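Local coordinates for GDSL-like protein (Roseburia intestinalis L1-82, PDB 6HFZ), which is a two-domain esterase active on acetylated mannans, removing acetyl groups from these plant polysaccharides, and may also act on acetylated xylan, at residues A[54-60]-A[72-76]; A[306-310]-A[342-346]. All coordinates share one frame; numbering follows the deposited sequence.

Contact 1 of 2, residues A[54-60]-A[72-76]; sequences CYAYHVY and FTYIN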
ATOM      1  N   CYS A  54       9.001   3.112 -15.197  1.00 24.05           N
ATOM      2  CA  CYS A  54       8.912   3.189 -13.736  1.00 23.38           C
ATOM      3  C   CYS A  54       9.867   2.151 -13.136  1.00 21.53           C
ATOM      4  O   CYS A  54      10.305   1.231 -13.819  1.00 20.51           O
ATOM      5  CB  CYS A  54       7.490   3.000 -13.226  1.00 22.73           C
ATOM      6  SG  CYS A  54       6.778   1.350 -13.421  1.00 23.25           S
ATOM      7  N   TYR A  55      10.170   2.292 -11.836  1.00 20.18           N
ATOM      8  CA  TYR A  55      11.190   1.448 -11.194  1.00 19.72           C
ATOM      9  C   TYR A  55      10.733  -0.013 -11.289  1.00 20.11           C
ATOM     10  O   TYR A  55      11.542  -0.892 -11.471  1.00 20.17           O
ATOM     11  CB  TYR A  55      11.498   1.913  -9.761  1.00 19.22           C
ATOM     12  CG  TYR A  55      10.637   1.291  -8.697  1.00 19.72           C
ATOM     13  CD1 TYR A  55      10.871   0.004  -8.274  1.00 19.66           C
ATOM     14  CD2 TYR A  55       9.607   1.996  -8.093  1.00 20.60           C
ATOM     15  CE1 TYR A  55      10.067  -0.609  -7.333  1.00 19.74           C
ATOM     16  CE2 TYR A  55       8.804   1.406  -7.131  1.00 22.00           C
ATOM     17  CZ  TYR A  55       9.008   0.082  -6.782  1.00 21.18           C
ATOM     18  OH  TYR A  55       8.168  -0.553  -5.899  1.00 21.71           O
ATOM     19  N   ALA A  56       9.421  -0.273 -11.093  1.00 18.97           N
ATOM     20  CA  ALA A  56       8.888  -1.614 -11.045  1.00 20.58           C
ATOM     21  C   ALA A  56       9.153  -2.356 -12.368  1.00 19.85           C
ATOM     22  O   ALA A  56       9.624  -3.470 -12.366  1.00 20.39           O
ATOM     23  CB  ALA A  56       7.411  -1.623 -10.672  1.00 19.97           C
ATOM     24  N   TYR A  57       8.934  -1.661 -13.481  1.00 22.24           N
ATOM     25  CA  TYR A  57       9.137  -2.300 -14.791  1.00 23.40           C
ATOM     26  C   TYR A  57      10.640  -2.489 -15.027  1.00 22.31           C
ATOM     27  O   TYR A  57      11.059  -3.500 -15.598  1.00 24.96           O
ATOM     28  CB  TYR A  57       8.399  -1.504 -15.851  1.00 22.65           C
ATOM     29  CG  TYR A  57       8.115  -2.331 -17.080  1.00 25.74           C
ATOM     30  CD1 TYR A  57       7.002  -3.146 -17.173  1.00 26.88           C
ATOM     31  CD2 TYR A  57       9.030  -2.341 -18.115  1.00 27.94           C
ATOM     32  CE1 TYR A  57       6.776  -3.928 -18.293  1.00 30.70           C
ATOM     33  CE2 TYR A  57       8.836  -3.137 -19.226  1.00 32.76           C
ATOM     34  CZ  TYR A  57       7.707  -3.920 -19.319  1.00 32.52           C
ATOM     35  OH  TYR A  57       7.518  -4.640 -20.468  1.00 37.21           O
ATOM     36  N   HIS A  58      11.465  -1.556 -14.529  1.00 21.28           N
ATOM     37  CA  HIS A  58      12.918  -1.712 -14.626  1.00 22.38           C
ATOM     38  C   HIS A  58      13.384  -2.959 -13.876  1.00 23.54           C
ATOM     39  O   HIS A  58      14.253  -3.701 -14.350  1.00 23.12           O
ATOM     40  CB  HIS A  58      13.691  -0.476 -14.152  1.00 22.59           C
ATOM     41  CG  HIS A  58      13.709   0.719 -15.065  1.00 27.32           C
ATOM     42  ND1 HIS A  58      14.164   0.687 -16.389  1.00 29.90           N
ATOM     43  CD2 HIS A  58      13.433   2.014 -14.816  1.00 26.56           C
ATOM     44  CE1 HIS A  58      14.128   1.915 -16.899  1.00 30.85           C
ATOM     45  NE2 HIS A  58      13.715   2.754 -15.953  1.00 30.08           N
ATOM     46  N   VAL A  59      12.814  -3.224 -12.693  1.00 21.40           N
ATOM     47  CA  VAL A  59      13.190  -4.391 -11.954  1.00 22.64           C
ATOM     48  C   VAL A  59      12.702  -5.632 -12.713  1.00 24.33           C
ATOM     49  O   VAL A  59      13.362  -6.684 -12.702  1.00 24.22           O
ATOM     50  CB  VAL A  59      12.621  -4.333 -10.533  1.00 22.85           C
ATOM     51  CG1 VAL A  59      12.682  -5.658  -9.810  1.00 22.48           C
ATOM     52  CG2 VAL A  59      13.290  -3.237  -9.740  1.00 23.17           C
ATOM     53  N   TYR A  60      11.488  -5.548 -13.277  1.00 23.31           N
ATOM     54  CA  TYR A  60      10.916  -6.661 -14.054  1.00 24.80           C
ATOM     55  C   TYR A  60      11.870  -6.970 -15.224  1.00 26.41           C
ATOM     56  O   TYR A  60      12.200  -8.138 -15.503  1.00 25.65           O
ATOM     57  CB  TYR A  60       9.482  -6.321 -14.470  1.00 25.28           C
ATOM     58  CG  TYR A  60       8.863  -7.263 -15.469  1.00 25.40           C
ATOM     59  CD1 TYR A  60       8.544  -8.568 -15.134  1.00 28.85           C
ATOM     60  CD2 TYR A  60       8.604  -6.825 -16.747  1.00 29.25           C
ATOM     61  CE1 TYR A  60       7.967  -9.429 -16.060  1.00 29.41           C
ATOM     62  CE2 TYR A  60       8.039  -7.674 -17.688  1.00 32.26           C
ATOM     63  CZ  TYR A  60       7.721  -8.966 -17.338  1.00 31.89           C
ATOM     64  OH  TYR A  60       7.157  -9.765 -18.295  1.00 42.08           O
ATOM     65  N   PHE A  72       8.627 -14.632 -17.338  1.00 31.57           N
ATOM     66  CA  PHE A  72       8.196 -13.793 -16.207  1.00 30.05           C
ATOM     67  C   PHE A  72       6.887 -13.074 -16.523  1.00 28.83           C
ATOM     68  O   PHE A  72       6.679 -12.603 -17.660  1.00 31.96           O
ATOM     69  CB  PHE A  72       9.274 -12.770 -15.868  1.00 27.14           C
ATOM     70  CG  PHE A  72      10.564 -13.373 -15.390  1.00 24.78           C
ATOM     71  CD1 PHE A  72      10.669 -13.823 -14.077  1.00 24.69           C
ATOM     72  CD2 PHE A  72      11.661 -13.504 -16.241  1.00 24.82           C
ATOM     73  CE1 PHE A  72      11.862 -14.330 -13.589  1.00 24.64           C
ATOM     74  CE2 PHE A  72      12.851 -14.000 -15.746  1.00 22.07           C
ATOM     75  CZ  PHE A  72      12.943 -14.443 -14.450  1.00 27.22           C
ATOM     76  N   THR A  73       6.069 -12.914 -15.459  1.00 25.67           N
ATOM     77  CA  THR A  73       4.815 -12.204 -15.481  1.00 27.29           C
ATOM     78  C   THR A  73       4.920 -11.006 -14.521  1.00 24.40           C
ATOM     79  O   THR A  73       5.380 -11.199 -13.414  1.00 25.32           O
ATOM     80  CB  THR A  73       3.640 -13.101 -15.070  1.00 28.82           C
ATOM     81  OG1 THR A  73       3.580 -14.177 -16.014  1.00 30.75           O
ATOM     82  CG2 THR A  73       2.304 -12.384 -15.088  1.00 28.07           C
ATOM     83  N   TYR A  74       4.514  -9.842 -15.015  1.00 23.97           N
ATOM     84  CA  TYR A  74       4.618  -8.528 -14.321  1.00 23.30           C
ATOM     85  C   TYR A  74       3.300  -8.245 -13.596  1.00 25.37           C
ATOM     86  O   TYR A  74       2.262  -8.189 -14.253  1.00 25.16           O
ATOM     87  CB  TYR A  74       4.918  -7.429 -15.330  1.00 23.45           C
ATOM     88  CG  TYR A  74       4.979  -6.006 -14.810  1.00 23.91           C
ATOM     89  CD1 TYR A  74       5.936  -5.608 -13.885  1.00 22.23           C
ATOM     90  CD2 TYR A  74       4.136  -5.038 -15.306  1.00 21.04           C
ATOM     91  CE1 TYR A  74       6.003  -4.306 -13.417  1.00 21.27           C
ATOM     92  CE2 TYR A  74       4.240  -3.709 -14.906  1.00 21.79           C
ATOM     93  CZ  TYR A  74       5.161  -3.337 -13.945  1.00 20.20           C
ATOM     94  OH  TYR A  74       5.191  -1.993 -13.652  1.00 22.18           O
ATOM     95  N   ILE A  75       3.345  -8.135 -12.252  1.00 22.78           N
ATOM     96  CA  ILE A  75       2.185  -7.842 -11.422  1.00 22.16           C
ATOM     97  C   ILE A  75       2.423  -6.530 -10.663  1.00 21.88           C
ATOM     98  O   ILE A  75       3.183  -6.539  -9.720  1.00 23.12           O
ATOM     99  CB  ILE A  75       1.887  -8.997 -10.456  1.00 24.29           C
ATOM    100  CG1 ILE A  75       1.655 -10.309 -11.209  1.00 26.05           C
ATOM    101  CG2 ILE A  75       0.729  -8.679  -9.511  1.00 24.98           C
ATOM    102  CD1 ILE A  75       2.095 -11.470 -10.382  1.00 28.38           C
ATOM    103  N   ASN A  76       1.795  -5.445 -11.133  1.00 22.27           N
ATOM    104  CA  ASN A  76       1.924  -4.134 -10.506  1.00 22.19           C
ATOM    105  C   ASN A  76       0.644  -3.843  -9.745  1.00 21.33           C
ATOM    106  O   ASN A  76      -0.333  -3.471 -10.351  1.00 23.24           O
ATOM    107  CB  ASN A  76       2.249  -3.008 -11.475  1.00 21.86           C
ATOM    108  CG  ASN A  76       2.634  -1.754 -10.721  1.00 23.37           C
ATOM    109  OD1 ASN A  76       2.034  -1.441  -9.693  1.00 20.81           O
ATOM    110  ND2 ASN A  76       3.653  -1.066 -11.208  1.00 22.67           N
TER
HETATM  111  O   HOH W   1       3.705  -9.769 -17.806  1.00 34.53           O

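Contact 2 of 2, residues A[306-310]-A[342-346]; sequences IIVDG and KVHKV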
ATOM      1  N   ILE A 306     -19.630   8.941  10.493  1.00 21.53           N
ATOM      2  CA  ILE A 306     -19.629   7.525  10.764  1.00 21.75           C
ATOM      3  C   ILE A 306     -19.730   7.331  12.295  1.00 24.40           C
ATOM      4  O   ILE A 306     -19.066   8.037  13.062  1.00 25.16           O
ATOM      5  CB  ILE A 306     -18.369   6.845  10.169  1.00 22.59           C
ATOM      6  CG1 ILE A 306     -18.397   5.338  10.395  1.00 24.61           C
ATOM      7  CG2 ILE A 306     -17.081   7.472  10.671  1.00 21.07           C
ATOM      8  CD1 ILE A 306     -17.471   4.567   9.483  1.00 22.53           C
ATOM      9  N   ILE A 307     -20.607   6.404  12.689  1.00 24.31           N
ATOM     10  CA  ILE A 307     -20.958   6.124  14.035  1.00 28.72           C
ATOM     11  C   ILE A 307     -20.780   4.631  14.265  1.00 26.41           C
ATOM     12  O   ILE A 307     -21.252   3.815  13.478  1.00 26.15           O
ATOM     13  CB  ILE A 307     -22.414   6.536  14.300  1.00 33.91           C
ATOM     14  CG1 ILE A 307     -22.621   8.034  14.072  1.00 37.86           C
ATOM     15  CG2 ILE A 307     -22.836   6.117  15.706  1.00 36.78           C
ATOM     16  CD1 ILE A 307     -24.069   8.473  14.192  1.00 39.34           C
ATOM     17  N   VAL A 308     -20.114   4.270  15.368  1.00 24.67           N
ATOM     18  CA  VAL A 308     -19.865   2.893  15.671  1.00 23.98           C
ATOM     19  C   VAL A 308     -20.648   2.566  16.955  1.00 26.01           C
ATOM     20  O   VAL A 308     -20.502   3.303  17.937  1.00 28.22           O
ATOM     21  CB  VAL A 308     -18.358   2.607  15.803  1.00 26.58           C
ATOM     22  CG1 VAL A 308     -18.077   1.182  16.227  1.00 30.84           C
ATOM     23  CG2 VAL A 308     -17.647   2.893  14.498  1.00 28.21           C
ATOM     24  N   ASP A 309     -21.456   1.501  16.897  1.00 29.56           N
ATOM     25  CA  ASP A 309     -22.191   0.939  18.042  1.00 33.70           C
ATOM     26  C   ASP A 309     -23.054   2.021  18.725  1.00 39.08           C
ATOM     27  O   ASP A 309     -23.079   2.104  19.963  1.00 41.04           O
ATOM     28  CB  ASP A 309     -21.180   0.345  19.035  1.00 33.41           C
ATOM     29  CG  ASP A 309     -20.424  -0.856  18.493  1.00 29.36           C
ATOM     30  OD1 ASP A 309     -21.057  -1.628  17.724  1.00 29.71           O
ATOM     31  OD2 ASP A 309     -19.200  -1.009  18.849  1.00 33.52           O
ATOM     32  N   GLY A 310     -23.665   2.895  17.921  1.00 35.38           N
ATOM     33  CA  GLY A 310     -24.534   3.976  18.394  1.00 41.39           C
ATOM     34  C   GLY A 310     -23.837   5.057  19.213  1.00 43.25           C
ATOM     35  O   GLY A 310     -24.506   5.882  19.847  1.00 48.81           O
ATOM     36  N   LYS A 342     -15.789  -7.894  18.491  1.00 32.27           N
ATOM     37  CA  LYS A 342     -17.173  -8.313  18.394  1.00 31.92           C
ATOM     38  C   LYS A 342     -17.735  -7.824  17.057  1.00 32.23           C
ATOM     39  O   LYS A 342     -17.060  -7.113  16.307  1.00 30.66           O
ATOM     40  CB  LYS A 342     -17.968  -7.751  19.579  1.00 34.48           C
ATOM     41  CG  LYS A 342     -18.084  -6.239  19.645  1.00 36.04           C
ATOM     42  CD  LYS A 342     -19.142  -5.740  20.632  1.00 39.31           C
ATOM     43  CE  LYS A 342     -19.159  -4.230  20.710  1.00 44.27           C
ATOM     44  NZ  LYS A 342     -20.433  -3.712  21.270  1.00 52.07           N
ATOM     45  N   VAL A 343     -18.970  -8.215  16.753  1.00 30.07           N
ATOM     46  CA  VAL A 343     -19.653  -7.674  15.592  1.00 30.48           C
ATOM     47  C   VAL A 343     -20.128  -6.255  15.928  1.00 29.86           C
ATOM     48  O   VAL A 343     -21.052  -6.081  16.691  1.00 33.09           O
ATOM     49  CB  VAL A 343     -20.805  -8.583  15.115  1.00 35.73           C
ATOM     50  CG1 VAL A 343     -21.906  -8.739  16.154  1.00 49.37           C
ATOM     51  CG2 VAL A 343     -21.407  -8.066  13.823  1.00 39.95           C
ATOM     52  N   HIS A 344     -19.475  -5.233  15.372  1.00 26.56           N
ATOM     53  CA  HIS A 344     -19.820  -3.835  15.578  1.00 28.94           C
ATOM     54  C   HIS A 344     -20.914  -3.412  14.592  1.00 27.97           C
ATOM     55  O   HIS A 344     -20.879  -3.823  13.449  1.00 31.86           O
ATOM     56  CB  HIS A 344     -18.588  -2.932  15.405  1.00 26.81           C
ATOM     57  CG  HIS A 344     -17.529  -3.232  16.419  1.00 25.87           C
ATOM     58  ND1 HIS A 344     -17.564  -2.668  17.677  1.00 27.14           N
ATOM     59  CD2 HIS A 344     -16.458  -4.061  16.395  1.00 28.26           C
ATOM     60  CE1 HIS A 344     -16.546  -3.121  18.387  1.00 27.79           C
ATOM     61  NE2 HIS A 344     -15.827  -3.961  17.608  1.00 26.32           N
ATOM     62  N   LYS A 345     -21.813  -2.534  15.034  1.00 26.27           N
ATOM     63  CA  LYS A 345     -22.741  -1.914  14.134  1.00 29.71           C
ATOM     64  C   LYS A 345     -22.094  -0.613  13.662  1.00 27.84           C
ATOM     65  O   LYS A 345     -21.548   0.165  14.457  1.00 29.84           O
ATOM     66  CB  LYS A 345     -24.112  -1.708  14.784  1.00 36.94           C
ATOM     67  CG  LYS A 345     -25.049  -0.820  13.982  1.00 45.81           C
ATOM     68  CD  LYS A 345     -26.483  -0.804  14.498  1.00 59.29           C
ATOM     69  CE  LYS A 345     -27.399   0.104  13.697  1.00 62.33           C
ATOM     70  NZ  LYS A 345     -26.996   1.528  13.783  1.00 68.83           N
ATOM     71  N   VAL A 346     -22.121  -0.408  12.345  1.00 24.65           N
ATOM     72  CA  VAL A 346     -21.547   0.762  11.775  1.00 22.06           C
ATOM     73  C   VAL A 346     -22.596   1.461  10.916  1.00 24.63           C
ATOM     74  O   VAL A 346     -23.254   0.846  10.088  1.00 26.93           O
ATOM     75  CB  VAL A 346     -20.286   0.418  10.959  1.00 20.66           C
ATOM     76  CG1 VAL A 346     -19.666   1.685  10.398  1.00 23.64           C
ATOM     77  CG2 VAL A 346     -19.294  -0.380  11.782  1.00 21.29           C
TER

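Contact 1 of 2, residues A[54-60]-A[72-76]
Tyr60 and Tyr74 both carry CG anti to the backbone N (chi1 170° and 177°), which sends the helix ring out over the strand and the strand ring back along the helix, so that the two side chains cross at a slant. Tyr74 CB then sits almost squarely over the Tyr60 ring, 3.6 Å from its centroid, a CH-pi contact. The two rings themselves meet obliquely, with Tyr60 CB 3.7 Å from Tyr74 CD1. Tyr57 adds a T-shaped pair: its edge, led by CD1, points at one face of Tyr74, with planes at 82°, so three tyrosines make one aromatic cluster. Beyond the ring, Tyr60 OH donates to Phe72 O at 2.9 Å, coming from above the carbonyl plane, while its CE1 packs on Phe72 CB. A water accepts from Tyr74 N and gives a weak bond to the same hydroxyl. An alanine here removes both ring and hydroxyl, which would probably open a gap under Tyr74 CB and leave Phe72 O without this donor. Asn76 ND2 donates a nearly straight 3.0 Å bond to Tyr74 OH, in the amide plane, and also binds Thr43 O; Cys54 SG and Ala56 CB lie against that hydroxyl. Segments 55-60 and 72-76 run nearly antiparallel, their axes 9.5 Å apart at closest approach, in the SGNH-hydrolase domain. Strand 71-78 is the outermost on its side of the sheet and pairs through Thr73 and Ile75 with strand 32-39, where Ala56 touches Phe37, while Tyr55 and His58 face helix 196-215.

Contact 2 of 2, residues A[306-310]-A[342-346]
His344 presents the edge of its imidazole to the Asp309 carboxylate, while Lys342 CG lies over one face of the His344 ring, 3.7 Å above its plane and toward the rim. The carboxylate is turned 33° from the ring. His344 ND1 donates to Asp309 OD2 at 2.6 Å, only 1° out of the imidazole plane, and OD2 receives it on its syn lone pair. This short His-carboxylate bond, with NE2 bound to Glu340 O on the other side, fixes the rotation of the ring. The other oxygen, Asp309 OD1, is met nearly end-on by Lys345 N at 2.9 Å, so the two carboxylate oxygens grip a side chain and a backbone amide of the same strand. Asp309 N returns a nearly straight bond to Lys345 O, 2.8 Å long, and the residue is thereby tied to Lys345 in both directions. With CG anti to its carbonyl carbon (chi1 -66°), Asp309 swings its carboxylate back to His344 and the Lys345 amide; its positive phi comes just after the strand ends at Val308. Lys342, extended beyond CG, brings NZ to a long 3.8 Å salt bridge with Asp309 OD2. These donors and the positive charge would probably favour an ionised carboxylate. Further along, Val308 and Val346 form an antiparallel non-hydrogen-bonded pair, supported by a CA-H...O contact from Val346 CA to Ile307 O. Ile306 CD1 packs on Val346 CG1 at 3.7 Å. Strand 342-352 lies between 303-308 and 279-286 in a five-stranded antiparallel sheet of the second domain; Ile306 and Val308 also touch Ile335, and His344 touches Leu336, on strand 329-336 of the other beta sheet, while Ile306 is backbone hydrogen-bonded to Val316 of strand 316-319.

The two contacts share no element of the fold and lie on opposite sides of the chain's centre, their own centres 41 Å apart and their nearest atoms about 27 Å. Both are partly buried, but contact 1 is nearer the centre, 16 Å away against 26 Å. Contact 1 lays a helix against an edge strand of the SGNH-hydrolase domain and works largely through aromatic faces and edges, with few polar bonds across it. Contact 2 joins two neighbouring strands of the all-beta part, where a carboxylate, a histidine and backbone amides do most of the work, while Ile306 and Val308 pack toward strand 329-336 of the other sheet.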